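PDB 2PP0: L-talarate/Galactarate Dehydratase from Salmonella typhimurium, which dehydrates L-talarate and galactarate to 5-keto-4-deoxy-D-glucarate and also epimerises L-talarate to galactarate, using one magnesium ion per subunit. Local coordinates for residues B[208-213]-B[241-246]; B[316-321]-B[339-344]; B[353-358]-B[385-390]. All coordinates share one frame; numbering follows the deposited sequence.

Contacts 1 and 2 lie in the barrel domain of this enolase-superfamily enzyme, whereas contact 3 joins a loop of that domain to the return of the chain into the antiparallel sheet that holds strand 388-395. The three follow one another along the sequence and nowhere touch: nearest atoms are about 18 Å apart between contacts 1 and 2, 21 Å between 1 and 3, and 17 Å between 2 and 3. Measured between side chains, contact 1 comes closest to the catalytic apparatus, with Leu210 about 9 Å from substrate-binding Lys195 and Met243 about 10 Å from the magnesium ligand Asp226. In contact 3, Leu356 is about 11 Å from substrate-binding Lys82; contact 2 is remote from these sites.

Contact 1 (B[208-213]-B[241-246]); sequences RRLTAV and RKMEQF
Leu210 lies over one face of the Phe246 ring, its CG 4.0 Å from the ring centroid and only 14° off the normal, a CH-pi contact displaced toward the CD2-CE2 rim. The torsions set this up from both sides: Leu210 carries CG trans to its backbone N (chi1 -176°), while Phe246 turns its ring back beside its own N (chi1 -60°). On the other face of the ring lies CG of Gln245, whose amide folds back to Lys242 O in a nearly straight 2.7 Å bond from NE2, so the phenyl is held between two aliphatic groups. Thr211 meets the ring at its edge: CG2 is 3.3 Å from Phe246 CZ, close to the ring plane. The threonine suits a partly exposed helix position, because its methyl is given to the aromatic while OG1 donates to Arg208 O at 2.6 Å, beside the helical bond from Ala212 N. Met243 completes the apolar patch with an extended chain, bringing CE to 3.6 Å from Leu210 CD2; the flexible thioether can follow the leucine branch, and the pairing is purely apolar. The contact joins helix 203-217 to the end of helix 233-243, neighbouring helices of the barrel. On the side of the barrel strands, Leu210 and Met243 both touch Val225 of strand 223-226, Leu210 also touches Leu196 of strand 194-197, and helix 176-188 flanks the first helix through Arg209 and Ala212.

Contact 2 (B[316-321]-B[339-344]); sequences DLAAKH and AAYPLE
Tyr341 points its phenol at the backbone between Ala318 and Ala319, and the small alanine side chains are consistent with this close approach. Its CG stands opposite the backbone N (chi1 -163°), which sends the ring out from the loop to the helix. The hydroxyl oxygen comes within 3.1 Å of Ala319 N, but the angle is too poor for a hydrogen bond; its polar partner is Arg323 O, just beyond the helix. Ala318 CB approaches the same oxygen to 3.6 Å. The methyl of Ala319 sits obliquely to the phenol, with CB 3.9 Å from Tyr341 CE1, and it also meets Pro342 CG at 3.8 Å. One methyl thus touches both the aromatic and the proline ring. Pro342 in turn lays its CD over one face of the Tyr341 ring, 3.4 Å above the plane, so the two consecutive loop residues present a joined apolar surface. This is plain packing within the barrel domain, away from the catalytic residues: the loop after helix 331-339 meets the C-terminal turn of helix 308-320, which leads into strand 324-325. Tyr341 also packs on Leu325 of that strand, while Leu317 turns to helix 283-291 and Ala340 touches Leu155 of helix 151-155.

Contact 3 (B[353-358]-B[385-390]); sequences LNPLFN and RRWTQL
Pro355 and Leu356 both abut the edge of the Trp387 indole, near its plane, and neither covers a face. They touch it at nearly the same distance, and what separates them is burial. Leu356 is the buried side: its branch puts one methyl, CD2, against the benzo rim, 3.8 Å from Trp387 CE3. Its side chain runs roughly at right angles to that of the tryptophan, with CG lying beside its backbone N (chi1 -70°). Pro355, with the partly exposed Trp387, forms the side nearer solvent. Here the pyrrolidine crosses the indole obliquely, Pro355 CG standing 3.9 Å from Trp387 CZ3 and equally far from CH2. A proline suits this 3-10 segment, its ring fixed on the backbone as a rigid apolar surface. Trp387 follows helix 382-386 just before strand 388-395, and its large ring reaches the loop while also packing on Leu38 and Pro39 of strand 28-40. Polar fastening comes from beside the contact: Ser381 bonds through OG to Pro355 O, and Leu356 pairs with Ser381 through the backbone. With only apolar edge contacts and no hydrogen bond between them, the two segments rely on shape and hydrophobic burial, while directional bonds such as those of Ser381 fix the loop nearby.

Contact 1 (B[208-213]-B[241-246])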
loop_
_atom_site.group_PDB
_atom_site.type_symbol
_atom_site.label_atom_id
_atom_site.label_comp_id
_atom_site.label_asym_id
_atom_site.label_seq_id
_atom_site.Cartn_x
_atom_site.Cartn_y
_atom_site.Cartn_z
ATOM N N ARG B 208 -4.406 -21.365 -37.790
ATOM C CA ARG B 208 -3.295 -21.973 -38.512
ATOM C C ARG B 208 -1.962 -21.617 -37.860
ATOM O O ARG B 208 -1.149 -22.495 -37.565
ATOM C CB ARG B 208 -3.305 -21.500 -39.966
ATOM C CG ARG B 208 -2.088 -21.931 -40.765
ATOM C CD ARG B 208 -2.207 -21.531 -42.222
ATOM N NE ARG B 208 -1.002 -21.885 -42.964
ATOM C CZ ARG B 208 0.129 -21.188 -42.937
ATOM N NH1 ARG B 208 0.216 -20.083 -42.207
ATOM N NH2 ARG B 208 1.179 -21.604 -43.634
ATOM N N ARG B 209 -1.740 -20.326 -37.639
ATOM C CA ARG B 209 -0.507 -19.870 -37.017
ATOM C C ARG B 209 -0.387 -20.413 -35.596
ATOM O O ARG B 209 0.680 -20.883 -35.197
ATOM C CB ARG B 209 -0.461 -18.338 -37.013
ATOM C CG ARG B 209 -0.308 -17.740 -38.402
ATOM C CD ARG B 209 -0.875 -16.330 -38.494
ATOM N NE ARG B 209 -0.110 -15.332 -37.747
ATOM C CZ ARG B 209 1.129 -14.953 -38.047
ATOM N NH1 ARG B 209 1.763 -15.490 -39.082
ATOM N NH2 ARG B 209 1.729 -14.019 -37.323
ATOM N N LEU B 210 -1.483 -20.366 -34.840
ATOM C CA LEU B 210 -1.479 -20.849 -33.461
ATOM C C LEU B 210 -1.164 -22.343 -33.389
ATOM O O LEU B 210 -0.434 -22.787 -32.501
ATOM C CB LEU B 210 -2.830 -20.565 -32.787
ATOM C CG LEU B 210 -2.976 -20.910 -31.296
ATOM C CD1 LEU B 210 -1.905 -20.195 -30.483
ATOM C CD2 LEU B 210 -4.356 -20.500 -30.812
ATOM N N THR B 211 -1.708 -23.119 -34.321
ATOM C CA THR B 211 -1.459 -24.559 -34.331
ATOM C C THR B 211 0.006 -24.849 -34.656
ATOM O O THR B 211 0.612 -25.760 -34.085
ATOM C CB THR B 211 -2.351 -25.293 -35.365
ATOM O OG1 THR B 211 -2.053 -24.819 -36.686
ATOM C CG2 THR B 211 -3.822 -25.054 -35.063
ATOM N N ALA B 212 0.568 -24.068 -35.573
ATOM C CA ALA B 212 1.960 -24.237 -35.969
ATOM C C ALA B 212 2.899 -23.893 -34.813
ATOM O O ALA B 212 3.935 -24.536 -34.637
ATOM C CB ALA B 212 2.271 -23.358 -37.174
ATOM N N VAL B 213 2.536 -22.877 -34.029
ATOM C CA VAL B 213 3.354 -22.458 -32.894
ATOM C C VAL B 213 3.299 -23.456 -31.740
ATOM O O VAL B 213 4.326 -23.757 -31.128
ATOM C CB VAL B 213 2.932 -21.069 -32.372
ATOM C CG1 VAL B 213 3.749 -20.710 -31.135
ATOM C CG2 VAL B 213 3.141 -20.025 -33.454
ATOM N N ARG B 241 -13.757 -21.506 -27.683
ATOM C CA ARG B 241 -14.067 -22.928 -27.591
ATOM C C ARG B 241 -13.021 -23.713 -28.373
ATOM O O ARG B 241 -12.520 -24.742 -27.914
ATOM C CB ARG B 241 -15.443 -23.229 -28.198
ATOM C CG ARG B 241 -16.628 -22.510 -27.566
ATOM C CD ARG B 241 -16.871 -22.947 -26.136
ATOM N NE ARG B 241 -18.194 -22.530 -25.683
ATOM C CZ ARG B 241 -18.590 -22.547 -24.415
ATOM N NH1 ARG B 241 -17.760 -22.961 -23.459
ATOM N NH2 ARG B 241 -19.817 -22.153 -24.100
ATOM N N LYS B 242 -12.710 -23.210 -29.563
ATOM C CA LYS B 242 -11.753 -23.832 -30.466
ATOM C C LYS B 242 -10.319 -23.810 -29.941
ATOM O O LYS B 242 -9.514 -24.676 -30.283
ATOM C CB LYS B 242 -11.810 -23.129 -31.825
ATOM C CG LYS B 242 -10.992 -23.793 -32.922
ATOM C CD LYS B 242 -11.622 -25.108 -33.356
ATOM C CE LYS B 242 -10.769 -25.814 -34.404
ATOM N NZ LYS B 242 -10.464 -24.926 -35.561
ATOM N N MET B 243 -9.998 -22.821 -29.110
ATOM C CA MET B 243 -8.647 -22.703 -28.568
ATOM C C MET B 243 -8.420 -23.437 -27.254
ATOM O O MET B 243 -7.287 -23.519 -26.782
ATOM C CB MET B 243 -8.281 -21.225 -28.384
ATOM C CG MET B 243 -8.083 -20.469 -29.682
ATOM S SD MET B 243 -7.676 -18.738 -29.425
ATOM C CE MET B 243 -7.145 -18.302 -30.995
ATOM N N GLU B 244 -9.482 -23.970 -26.658
ATOM C CA GLU B 244 -9.347 -24.678 -25.382
ATOM C C GLU B 244 -8.394 -25.868 -25.470
ATOM O O GLU B 244 -7.843 -26.310 -24.463
ATOM C CB GLU B 244 -10.721 -25.148 -24.882
ATOM C CG GLU B 244 -11.631 -24.010 -24.430
ATOM C CD GLU B 244 -11.902 -24.021 -22.933
ATOM O OE1 GLU B 244 -12.882 -24.668 -22.508
ATOM O OE2 GLU B 244 -11.131 -23.390 -22.179
ATOM N N GLN B 245 -8.193 -26.372 -26.683
ATOM C CA GLN B 245 -7.319 -27.518 -26.907
ATOM C C GLN B 245 -5.831 -27.182 -26.810
ATOM O O GLN B 245 -5.008 -28.064 -26.553
ATOM C CB GLN B 245 -7.615 -28.129 -28.278
ATOM C CG GLN B 245 -7.377 -27.181 -29.443
ATOM C CD GLN B 245 -7.906 -27.727 -30.759
ATOM O OE1 GLN B 245 -7.497 -28.797 -31.213
ATOM N NE2 GLN B 245 -8.824 -26.991 -31.378
ATOM N N PHE B 246 -5.485 -25.913 -27.012
ATOM C CA PHE B 246 -4.089 -25.490 -26.955
ATOM C C PHE B 246 -3.570 -25.283 -25.526
ATOM O O PHE B 246 -2.382 -25.022 -25.326
ATOM C CB PHE B 246 -3.902 -24.210 -27.775
ATOM C CG PHE B 246 -4.265 -24.362 -29.232
ATOM C CD1 PHE B 246 -3.525 -25.198 -30.066
ATOM C CD2 PHE B 246 -5.349 -23.671 -29.769
ATOM C CE1 PHE B 246 -3.860 -25.344 -31.413
ATOM C CE2 PHE B 246 -5.695 -23.808 -31.115
ATOM C CZ PHE B 246 -4.950 -24.646 -31.941
#

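Contact 2 (B[316-321]-B[339-344])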
loop_
_atom_site.group_PDB
_atom_site.type_symbol
_atom_site.label_atom_id
_atom_site.label_comp_id
_atom_site.label_asym_id
_atom_site.label_seq_id
_atom_site.Cartn_x
_atom_site.Cartn_y
_atom_site.Cartn_z
ATOM N N ASP B 316 -3.491 -4.321 -5.271
ATOM C CA ASP B 316 -4.137 -4.719 -4.028
ATOM C C ASP B 316 -5.578 -5.144 -4.270
ATOM O O ASP B 316 -6.069 -6.093 -3.653
ATOM C CB ASP B 316 -4.090 -3.573 -3.011
ATOM C CG ASP B 316 -2.664 -3.200 -2.622
ATOM O OD1 ASP B 316 -1.760 -4.036 -2.831
ATOM O OD2 ASP B 316 -2.446 -2.085 -2.103
ATOM N N LEU B 317 -6.260 -4.444 -5.170
ATOM C CA LEU B 317 -7.648 -4.781 -5.477
ATOM C C LEU B 317 -7.725 -6.119 -6.204
ATOM O O LEU B 317 -8.538 -6.979 -5.859
ATOM C CB LEU B 317 -8.289 -3.683 -6.337
ATOM C CG LEU B 317 -9.759 -3.911 -6.713
ATOM C CD1 LEU B 317 -10.603 -4.048 -5.447
ATOM C CD2 LEU B 317 -10.263 -2.736 -7.559
ATOM N N ALA B 318 -6.872 -6.298 -7.208
ATOM C CA ALA B 318 -6.848 -7.543 -7.971
ATOM C C ALA B 318 -6.559 -8.739 -7.066
ATOM O O ALA B 318 -7.179 -9.798 -7.204
ATOM C CB ALA B 318 -5.795 -7.462 -9.075
ATOM N N ALA B 319 -5.601 -8.569 -6.156
ATOM C CA ALA B 319 -5.219 -9.630 -5.228
ATOM C C ALA B 319 -6.384 -9.970 -4.304
ATOM O O ALA B 319 -6.628 -11.137 -4.002
ATOM C CB ALA B 319 -3.999 -9.196 -4.403
ATOM N N LYS B 320 -7.097 -8.943 -3.857
ATOM C CA LYS B 320 -8.243 -9.133 -2.976
ATOM C C LYS B 320 -9.309 -9.978 -3.683
ATOM O O LYS B 320 -10.045 -10.734 -3.041
ATOM C CB LYS B 320 -8.826 -7.774 -2.573
ATOM C CG LYS B 320 -9.918 -7.856 -1.512
ATOM C CD LYS B 320 -10.453 -6.481 -1.116
ATOM C CE LYS B 320 -11.180 -5.796 -2.273
ATOM N NZ LYS B 320 -11.797 -4.494 -1.869
ATOM N N HIS B 321 -9.380 -9.854 -5.009
ATOM C CA HIS B 321 -10.347 -10.606 -5.799
ATOM C C HIS B 321 -9.789 -11.922 -6.328
ATOM O O HIS B 321 -10.395 -12.560 -7.188
ATOM C CB HIS B 321 -10.869 -9.755 -6.963
ATOM C CG HIS B 321 -11.935 -8.782 -6.563
ATOM N ND1 HIS B 321 -11.676 -7.669 -5.792
ATOM C CD2 HIS B 321 -13.271 -8.785 -6.784
ATOM C CE1 HIS B 321 -12.808 -7.028 -5.554
ATOM N NE2 HIS B 321 -13.790 -7.686 -6.144
ATOM N N ALA B 339 7.123 -8.360 -8.892
ATOM C CA ALA B 339 7.876 -9.069 -7.857
ATOM C C ALA B 339 7.166 -8.926 -6.513
ATOM O O ALA B 339 7.202 -9.832 -5.670
ATOM C CB ALA B 339 9.296 -8.499 -7.755
ATOM N N ALA B 340 6.516 -7.782 -6.320
ATOM C CA ALA B 340 5.809 -7.498 -5.079
ATOM C C ALA B 340 4.390 -8.065 -5.026
ATOM O O ALA B 340 3.729 -7.964 -4.002
ATOM C CB ALA B 340 5.769 -5.993 -4.847
ATOM N N TYR B 341 3.923 -8.664 -6.116
ATOM C CA TYR B 341 2.566 -9.219 -6.138
ATOM C C TYR B 341 2.527 -10.559 -5.390
ATOM O O TYR B 341 3.392 -11.411 -5.582
ATOM C CB TYR B 341 2.095 -9.402 -7.586
ATOM C CG TYR B 341 0.594 -9.566 -7.723
ATOM C CD1 TYR B 341 -0.272 -8.525 -7.395
ATOM C CD2 TYR B 341 0.040 -10.774 -8.141
ATOM C CE1 TYR B 341 -1.657 -8.684 -7.476
ATOM C CE2 TYR B 341 -1.345 -10.943 -8.222
ATOM C CZ TYR B 341 -2.182 -9.897 -7.886
ATOM O OH TYR B 341 -3.545 -10.076 -7.931
ATOM N N PRO B 342 1.517 -10.758 -4.526
ATOM C CA PRO B 342 1.390 -11.998 -3.756
ATOM C C PRO B 342 1.195 -13.285 -4.557
ATOM O O PRO B 342 1.750 -14.317 -4.193
ATOM C CB PRO B 342 0.228 -11.698 -2.811
ATOM C CG PRO B 342 -0.611 -10.746 -3.599
ATOM C CD PRO B 342 0.426 -9.823 -4.198
ATOM N N LEU B 343 0.410 -13.240 -5.632
ATOM C CA LEU B 343 0.203 -14.439 -6.449
ATOM C C LEU B 343 1.229 -14.442 -7.587
ATOM O O LEU B 343 1.710 -13.385 -7.988
ATOM C CB LEU B 343 -1.230 -14.475 -6.995
ATOM C CG LEU B 343 -2.326 -14.471 -5.919
ATOM C CD1 LEU B 343 -3.688 -14.675 -6.572
ATOM C CD2 LEU B 343 -2.066 -15.580 -4.900
ATOM N N GLU B 344 1.574 -15.625 -8.088
ATOM C CA GLU B 344 2.580 -15.759 -9.150
ATOM C C GLU B 344 2.161 -15.010 -10.425
ATOM O O GLU B 344 1.165 -15.359 -11.060
ATOM C CB GLU B 344 2.814 -17.251 -9.449
ATOM C CG GLU B 344 4.082 -17.596 -10.245
ATOM C CD GLU B 344 5.372 -17.527 -9.419
ATOM O OE1 GLU B 344 5.361 -17.943 -8.243
ATOM O OE2 GLU B 344 6.407 -17.076 -9.957
#

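Contact 3 (B[353-358]-B[385-390])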
loop_
_atom_site.group_PDB
_atom_site.type_symbol
_atom_site.label_atom_id
_atom_site.label_comp_id
_atom_site.label_asym_id
_atom_site.label_seq_id
_atom_site.Cartn_x
_atom_site.Cartn_y
_atom_site.Cartn_z
ATOM N N LEU B 353 12.746 -0.908 -25.548
ATOM C CA LEU B 353 13.327 0.083 -24.651
ATOM C C LEU B 353 14.775 -0.169 -24.232
ATOM O O LEU B 353 15.392 0.694 -23.612
ATOM C CB LEU B 353 12.450 0.223 -23.399
ATOM C CG LEU B 353 10.956 0.465 -23.664
ATOM C CD1 LEU B 353 10.228 0.687 -22.342
ATOM C CD2 LEU B 353 10.773 1.676 -24.579
ATOM N N ASN B 354 15.317 -1.337 -24.568
ATOM C CA ASN B 354 16.696 -1.669 -24.190
ATOM C C ASN B 354 17.703 -0.542 -24.412
ATOM O O ASN B 354 18.470 -0.214 -23.513
ATOM C CB ASN B 354 17.190 -2.920 -24.933
ATOM C CG ASN B 354 16.546 -4.189 -24.431
ATOM O OD1 ASN B 354 15.978 -4.220 -23.337
ATOM N ND2 ASN B 354 16.642 -5.256 -25.220
ATOM N N PRO B 355 17.714 0.068 -25.611
ATOM C CA PRO B 355 18.656 1.155 -25.899
ATOM C C PRO B 355 18.509 2.456 -25.103
ATOM O O PRO B 355 19.393 3.310 -25.142
ATOM C CB PRO B 355 18.488 1.369 -27.406
ATOM C CG PRO B 355 17.075 0.949 -27.658
ATOM C CD PRO B 355 16.934 -0.283 -26.812
ATOM N N LEU B 356 17.408 2.618 -24.376
ATOM C CA LEU B 356 17.213 3.840 -23.600
ATOM C C LEU B 356 18.032 3.834 -22.316
ATOM O O LEU B 356 18.295 4.884 -21.727
ATOM C CB LEU B 356 15.737 4.018 -23.224
ATOM C CG LEU B 356 14.719 4.351 -24.313
ATOM C CD1 LEU B 356 13.351 4.492 -23.664
ATOM C CD2 LEU B 356 15.104 5.644 -25.029
ATOM N N PHE B 357 18.435 2.645 -21.886
ATOM C CA PHE B 357 19.182 2.502 -20.643
ATOM C C PHE B 357 20.564 1.881 -20.800
ATOM O O PHE B 357 20.817 1.109 -21.722
ATOM C CB PHE B 357 18.354 1.671 -19.666
ATOM C CG PHE B 357 16.936 2.148 -19.522
ATOM C CD1 PHE B 357 16.657 3.361 -18.902
ATOM C CD2 PHE B 357 15.882 1.396 -20.028
ATOM C CE1 PHE B 357 15.345 3.820 -18.786
ATOM C CE2 PHE B 357 14.566 1.845 -19.920
ATOM C CZ PHE B 357 14.299 3.059 -19.297
ATOM N N ASN B 358 21.452 2.218 -19.875
ATOM C CA ASN B 358 22.809 1.696 -19.890
ATOM C C ASN B 358 22.846 0.248 -19.419
ATOM O O ASN B 358 23.709 -0.526 -19.840
ATOM C CB ASN B 358 23.700 2.554 -18.991
ATOM C CG ASN B 358 23.952 3.926 -19.572
ATOM O OD1 ASN B 358 24.012 4.919 -18.851
ATOM N ND2 ASN B 358 24.114 3.986 -20.886
ATOM N N ARG B 385 19.340 10.460 -25.003
ATOM C CA ARG B 385 19.526 11.897 -25.158
ATOM C C ARG B 385 19.468 12.227 -26.644
ATOM O O ARG B 385 18.876 13.227 -27.040
ATOM C CB ARG B 385 20.873 12.330 -24.578
ATOM C CG ARG B 385 21.084 11.928 -23.119
ATOM C CD ARG B 385 19.985 12.477 -22.213
ATOM N NE ARG B 385 20.321 12.306 -20.803
ATOM C CZ ARG B 385 19.552 12.696 -19.788
ATOM N NH1 ARG B 385 18.382 13.285 -20.013
ATOM N NH2 ARG B 385 19.966 12.510 -18.542
ATOM N N ARG B 386 20.086 11.377 -27.459
ATOM C CA ARG B 386 20.094 11.568 -28.904
ATOM C C ARG B 386 18.665 11.564 -29.440
ATOM O O ARG B 386 18.350 12.288 -30.380
ATOM C CB ARG B 386 20.879 10.450 -29.600
ATOM C CG ARG B 386 22.357 10.731 -29.864
ATOM C CD ARG B 386 22.937 9.615 -30.739
ATOM N NE ARG B 386 22.087 9.356 -31.908
ATOM C CZ ARG B 386 22.220 8.311 -32.723
ATOM N NH1 ARG B 386 23.176 7.414 -32.503
ATOM N NH2 ARG B 386 21.392 8.150 -33.752
ATOM N N TRP B 387 17.808 10.740 -28.844
ATOM C CA TRP B 387 16.420 10.642 -29.284
ATOM C C TRP B 387 15.474 11.665 -28.668
ATOM O O TRP B 387 14.277 11.655 -28.951
ATOM C CB TRP B 387 15.878 9.239 -29.019
ATOM C CG TRP B 387 16.376 8.207 -29.985
ATOM C CD1 TRP B 387 16.757 8.413 -31.279
ATOM C CD2 TRP B 387 16.481 6.797 -29.756
ATOM N NE1 TRP B 387 17.088 7.221 -31.871
ATOM C CE2 TRP B 387 16.927 6.211 -30.960
ATOM C CE3 TRP B 387 16.238 5.969 -28.650
ATOM C CZ2 TRP B 387 17.135 4.835 -31.093
ATOM C CZ3 TRP B 387 16.445 4.602 -28.782
ATOM C CH2 TRP B 387 16.888 4.049 -29.997
ATOM N N THR B 388 16.000 12.544 -27.824
ATOM C CA THR B 388 15.171 13.566 -27.197
ATOM C C THR B 388 14.912 14.694 -28.196
ATOM O O THR B 388 15.849 15.229 -28.790
ATOM C CB THR B 388 15.859 14.143 -25.945
ATOM O OG1 THR B 388 15.969 13.119 -24.947
ATOM C CG2 THR B 388 15.066 15.307 -25.385
ATOM N N GLN B 389 13.641 15.043 -28.385
ATOM C CA GLN B 389 13.279 16.110 -29.310
ATOM C C GLN B 389 12.932 17.394 -28.577
ATOM O O GLN B 389 13.181 18.484 -29.077
ATOM C CB GLN B 389 12.107 15.678 -30.197
ATOM C CG GLN B 389 12.525 14.781 -31.360
ATOM C CD GLN B 389 11.344 14.276 -32.171
ATOM O OE1 GLN B 389 10.241 14.822 -32.095
ATOM N NE2 GLN B 389 11.574 13.234 -32.964
ATOM N N LEU B 390 12.362 17.263 -27.384
ATOM C CA LEU B 390 11.994 18.423 -26.580
ATOM C C LEU B 390 12.422 18.185 -25.138
ATOM O O LEU B 390 12.465 17.046 -24.680
ATOM C CB LEU B 390 10.474 18.647 -26.619
ATOM C CG LEU B 390 9.818 19.042 -27.949
ATOM C CD1 LEU B 390 8.299 19.006 -27.813
ATOM C CD2 LEU B 390 10.279 20.436 -28.353
#